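PDB 3F0Y: fiber protein from Human adenovirus 14, which forms the trimeric knob at the tip of the viral fiber and probably attaches the virus to a receptor on the host cell. Local coordinates for residues N15-C28 / N37-G49. Sequence-based numbering, arbitrary orientation.
Sequences NTLWTGVNPTEANC and NDCKLILTLVKTG
Lys40 reaches from strand 39-48 into the loop at residues 22-25. Its CB points away from segment 15-28, but the chain beyond it swings back. CG stands anti to the carbonyl carbon (chi1 -54°) and passes Ala26 CA at 4.1 Å. Extended from there, CD and CE run along Pro23 O, with CE 3.1 Å from that oxygen. NZ ends between two acceptors. It donates to Pro23 O at 2.9 Å, nearly in line with the carbonyl bond, and to Asn22 OD1, where it sits above the carbonyl plane. Ile42 CD1 also packs on Pro23 CD at 3.5 Å, a tight carbon contact.

Asn27 ties its amide to the backbone of Leu41. Its OD1 accepts from Leu41 N at 2.7 Å in the carbonyl plane, on a lone pair. Its ND2 donates to Leu41 O, which lies in the amide plane. The two bonds fix the rotation of the amide, which pairs with Leu41 much as a strand neighbour would. Asn37 ND2 donates to Ala26 O at 2.8 Å. Thr19 OG1 accepts from Leu43 N and donates to Gly20 O. Thr44 OG1 meets the Trp18 ring at its edge, 3.5 Å from CE3; this hydroxyl is buried and has no partner in the model. The indole NE1 is bonded to Asn106 O.

Cys28 and Cys39 form a single antiparallel bridge with a classic beta bulge on both sides: Asp38 N and Cys39 N both donate to Cys28 O, while Asn27 and Cys28 both face Cys39. At the far end, residues 16-18 and 44-46 pair as regular antiparallel strands. Strand 16-18 is the outermost strand, within this chain, of a four-stranded antiparallel sheet in the adenovirus knob domain, and Thr16 OG1 bonds to Ala50 of the second subunit at the trimer interface.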
# COMPACT_ATOMS: atom_id res chain seq x y z
N ASN A 15 0.50 -11.45 15.90
CA ASN A 15 -0.18 -10.51 14.99
C ASN A 15 0.09 -10.84 13.52
O ASN A 15 -0.50 -10.24 12.64
CB ASN A 15 0.25 -9.07 15.27
CG ASN A 15 -0.34 -8.52 16.56
OD1 ASN A 15 -1.51 -8.74 16.87
ND2 ASN A 15 0.48 -7.79 17.31
N THR A 16 0.99 -11.79 13.28
CA THR A 16 1.31 -12.26 11.94
C THR A 16 0.85 -13.71 11.77
O THR A 16 1.05 -14.54 12.65
CB THR A 16 2.83 -12.20 11.68
OG1 THR A 16 3.25 -10.83 11.63
CG2 THR A 16 3.19 -12.88 10.36
N LEU A 17 0.22 -13.98 10.63
CA LEU A 17 -0.09 -15.34 10.20
C LEU A 17 0.52 -15.48 8.81
O LEU A 17 0.10 -14.78 7.89
CB LEU A 17 -1.60 -15.56 10.15
CG LEU A 17 -2.11 -16.96 9.83
CD1 LEU A 17 -1.62 -17.97 10.86
CD2 LEU A 17 -3.63 -16.97 9.75
N TRP A 18 1.51 -16.35 8.67
CA TRP A 18 2.27 -16.41 7.42
C TRP A 18 2.79 -17.80 7.05
O TRP A 18 2.61 -18.76 7.79
CB TRP A 18 3.41 -15.37 7.45
CG TRP A 18 4.60 -15.71 8.31
CD1 TRP A 18 4.68 -16.67 9.28
CD2 TRP A 18 5.88 -15.07 8.28
NE1 TRP A 18 5.93 -16.67 9.84
CE2 TRP A 18 6.69 -15.69 9.25
CE3 TRP A 18 6.42 -14.02 7.52
CZ2 TRP A 18 8.01 -15.31 9.49
CZ3 TRP A 18 7.73 -13.64 7.76
CH2 TRP A 18 8.51 -14.28 8.73
N THR A 19 3.42 -17.88 5.88
CA THR A 19 3.99 -19.11 5.35
C THR A 19 5.44 -19.32 5.78
O THR A 19 6.01 -20.39 5.57
CB THR A 19 4.00 -19.08 3.81
OG1 THR A 19 4.70 -17.91 3.38
CG2 THR A 19 2.58 -19.06 3.26
N GLY A 20 6.04 -18.28 6.37
CA GLY A 20 7.47 -18.25 6.63
C GLY A 20 8.20 -17.71 5.41
O GLY A 20 7.62 -17.60 4.33
N VAL A 21 9.47 -17.37 5.59
CA VAL A 21 10.28 -16.80 4.52
C VAL A 21 10.99 -17.91 3.73
O VAL A 21 11.66 -18.76 4.32
CB VAL A 21 11.34 -15.83 5.08
CG1 VAL A 21 12.16 -15.22 3.95
CG2 VAL A 21 10.68 -14.74 5.90
N ASN A 22 10.82 -17.88 2.41
CA ASN A 22 11.49 -18.81 1.50
C ASN A 22 11.57 -20.24 2.03
O ASN A 22 12.64 -20.71 2.42
CB ASN A 22 12.90 -18.29 1.15
CG ASN A 22 13.54 -19.05 0.00
OD1 ASN A 22 12.90 -19.33 -1.01
ND2 ASN A 22 14.82 -19.37 0.15
N PRO A 23 10.42 -20.95 2.05
CA PRO A 23 10.42 -22.35 2.49
C PRO A 23 11.39 -23.19 1.66
O PRO A 23 11.60 -22.90 0.48
CB PRO A 23 8.98 -22.79 2.25
CG PRO A 23 8.18 -21.54 2.22
CD PRO A 23 9.07 -20.48 1.68
N THR A 24 11.97 -24.22 2.27
CA THR A 24 12.93 -25.09 1.59
C THR A 24 12.30 -25.74 0.36
O THR A 24 12.88 -25.71 -0.72
CB THR A 24 13.46 -26.18 2.54
OG1 THR A 24 14.11 -25.57 3.66
CG2 THR A 24 14.45 -27.09 1.82
N GLU A 25 11.12 -26.32 0.54
CA GLU A 25 10.41 -27.00 -0.53
C GLU A 25 9.18 -26.21 -0.96
O GLU A 25 8.65 -25.39 -0.21
CB GLU A 25 9.98 -28.39 -0.08
CG GLU A 25 11.13 -29.30 0.37
CD GLU A 25 12.18 -29.51 -0.71
OE1 GLU A 25 11.82 -29.57 -1.90
OE2 GLU A 25 13.37 -29.61 -0.36
N ALA A 26 8.73 -26.47 -2.19
CA ALA A 26 7.49 -25.89 -2.70
C ALA A 26 6.33 -26.22 -1.76
O ALA A 26 6.16 -27.37 -1.35
CB ALA A 26 7.20 -26.40 -4.10
N ASN A 27 5.56 -25.20 -1.40
CA ASN A 27 4.43 -25.35 -0.47
C ASN A 27 3.07 -25.16 -1.15
O ASN A 27 2.03 -25.21 -0.49
CB ASN A 27 4.56 -24.36 0.70
CG ASN A 27 4.46 -22.90 0.26
OD1 ASN A 27 4.31 -22.60 -0.92
ND2 ASN A 27 4.55 -21.99 1.23
N CYS A 28 3.09 -24.95 -2.47
CA CYS A 28 1.90 -24.55 -3.20
C CYS A 28 1.81 -25.25 -4.56
O CYS A 28 2.80 -25.35 -5.28
CB CYS A 28 1.92 -23.03 -3.39
SG CYS A 28 0.50 -22.36 -4.26
N ASN A 37 3.35 -29.99 -5.63
CA ASN A 37 3.64 -28.57 -5.43
C ASN A 37 4.62 -28.07 -6.48
O ASN A 37 5.66 -28.70 -6.72
CB ASN A 37 4.20 -28.32 -4.03
CG ASN A 37 3.18 -28.56 -2.93
OD1 ASN A 37 2.01 -28.84 -3.20
ND2 ASN A 37 3.62 -28.45 -1.68
N ASP A 38 4.29 -26.94 -7.10
CA ASP A 38 5.08 -26.40 -8.21
C ASP A 38 5.71 -25.03 -7.91
O ASP A 38 6.45 -24.50 -8.74
CB ASP A 38 4.22 -26.32 -9.49
CG ASP A 38 2.91 -25.57 -9.28
OD1 ASP A 38 2.76 -24.86 -8.27
OD2 ASP A 38 2.02 -25.70 -10.15
N CYS A 39 5.44 -24.47 -6.73
CA CYS A 39 5.99 -23.17 -6.37
C CYS A 39 5.94 -22.92 -4.86
O CYS A 39 5.30 -23.66 -4.11
CB CYS A 39 5.24 -22.05 -7.09
SG CYS A 39 3.54 -21.83 -6.54
N LYS A 40 6.63 -21.86 -4.44
CA LYS A 40 6.55 -21.38 -3.07
C LYS A 40 5.63 -20.16 -3.04
O LYS A 40 5.94 -19.14 -3.66
CB LYS A 40 7.93 -20.99 -2.55
CG LYS A 40 8.98 -22.07 -2.66
CD LYS A 40 10.35 -21.54 -2.28
CE LYS A 40 11.45 -22.54 -2.57
NZ LYS A 40 12.76 -22.08 -2.04
N LEU A 41 4.50 -20.27 -2.35
CA LEU A 41 3.64 -19.13 -2.10
C LEU A 41 4.12 -18.48 -0.81
O LEU A 41 4.11 -19.11 0.25
CB LEU A 41 2.18 -19.56 -1.96
CG LEU A 41 1.15 -18.44 -1.71
CD1 LEU A 41 1.04 -17.52 -2.92
CD2 LEU A 41 -0.21 -19.04 -1.37
N ILE A 42 4.57 -17.23 -0.91
CA ILE A 42 4.96 -16.45 0.26
C ILE A 42 3.78 -15.54 0.60
O ILE A 42 3.45 -14.63 -0.15
CB ILE A 42 6.23 -15.61 -0.01
CG1 ILE A 42 7.33 -16.46 -0.64
CG2 ILE A 42 6.72 -14.98 1.29
CD1 ILE A 42 7.75 -17.66 0.19
N LEU A 43 3.13 -15.83 1.72
CA LEU A 43 1.96 -15.07 2.16
C LEU A 43 2.15 -14.64 3.61
O LEU A 43 2.44 -15.47 4.46
CB LEU A 43 0.69 -15.91 2.03
CG LEU A 43 -0.61 -15.22 2.45
CD1 LEU A 43 -0.88 -14.00 1.58
CD2 LEU A 43 -1.77 -16.19 2.41
N THR A 44 1.98 -13.34 3.86
CA THR A 44 2.08 -12.79 5.20
C THR A 44 0.84 -11.95 5.48
O THR A 44 0.57 -10.97 4.77
CB THR A 44 3.34 -11.92 5.36
OG1 THR A 44 4.49 -12.66 4.95
CG2 THR A 44 3.51 -11.46 6.80
N LEU A 45 0.08 -12.35 6.49
CA LEU A 45 -1.10 -11.62 6.93
C LEU A 45 -0.79 -10.98 8.27
O LEU A 45 -0.51 -11.69 9.24
CB LEU A 45 -2.30 -12.56 7.07
CG LEU A 45 -2.66 -13.41 5.85
CD1 LEU A 45 -3.74 -14.41 6.21
CD2 LEU A 45 -3.09 -12.53 4.68
N VAL A 46 -0.83 -9.65 8.33
CA VAL A 46 -0.56 -8.93 9.56
C VAL A 46 -1.80 -8.17 10.02
O VAL A 46 -2.42 -7.45 9.24
CB VAL A 46 0.61 -7.94 9.40
CG1 VAL A 46 0.88 -7.21 10.71
CG2 VAL A 46 1.85 -8.67 8.92
N LYS A 47 -2.15 -8.34 11.29
CA LYS A 47 -3.26 -7.62 11.89
C LYS A 47 -2.89 -6.16 12.11
O LYS A 47 -1.95 -5.87 12.85
CB LYS A 47 -3.67 -8.25 13.22
CG LYS A 47 -4.47 -9.52 13.05
CD LYS A 47 -4.66 -10.24 14.37
CE LYS A 47 -5.71 -11.32 14.23
NZ LYS A 47 -5.80 -12.18 15.44
N THR A 48 -3.62 -5.26 11.46
CA THR A 48 -3.36 -3.83 11.54
C THR A 48 -4.67 -3.08 11.82
O THR A 48 -5.35 -2.63 10.89
CB THR A 48 -2.72 -3.31 10.24
OG1 THR A 48 -3.56 -3.62 9.13
CG2 THR A 48 -1.35 -3.96 10.02
N GLY A 49 -5.01 -2.97 13.10
CA GLY A 49 -6.27 -2.37 13.51
C GLY A 49 -7.45 -3.19 13.01
O GLY A 49 -7.48 -4.40 13.17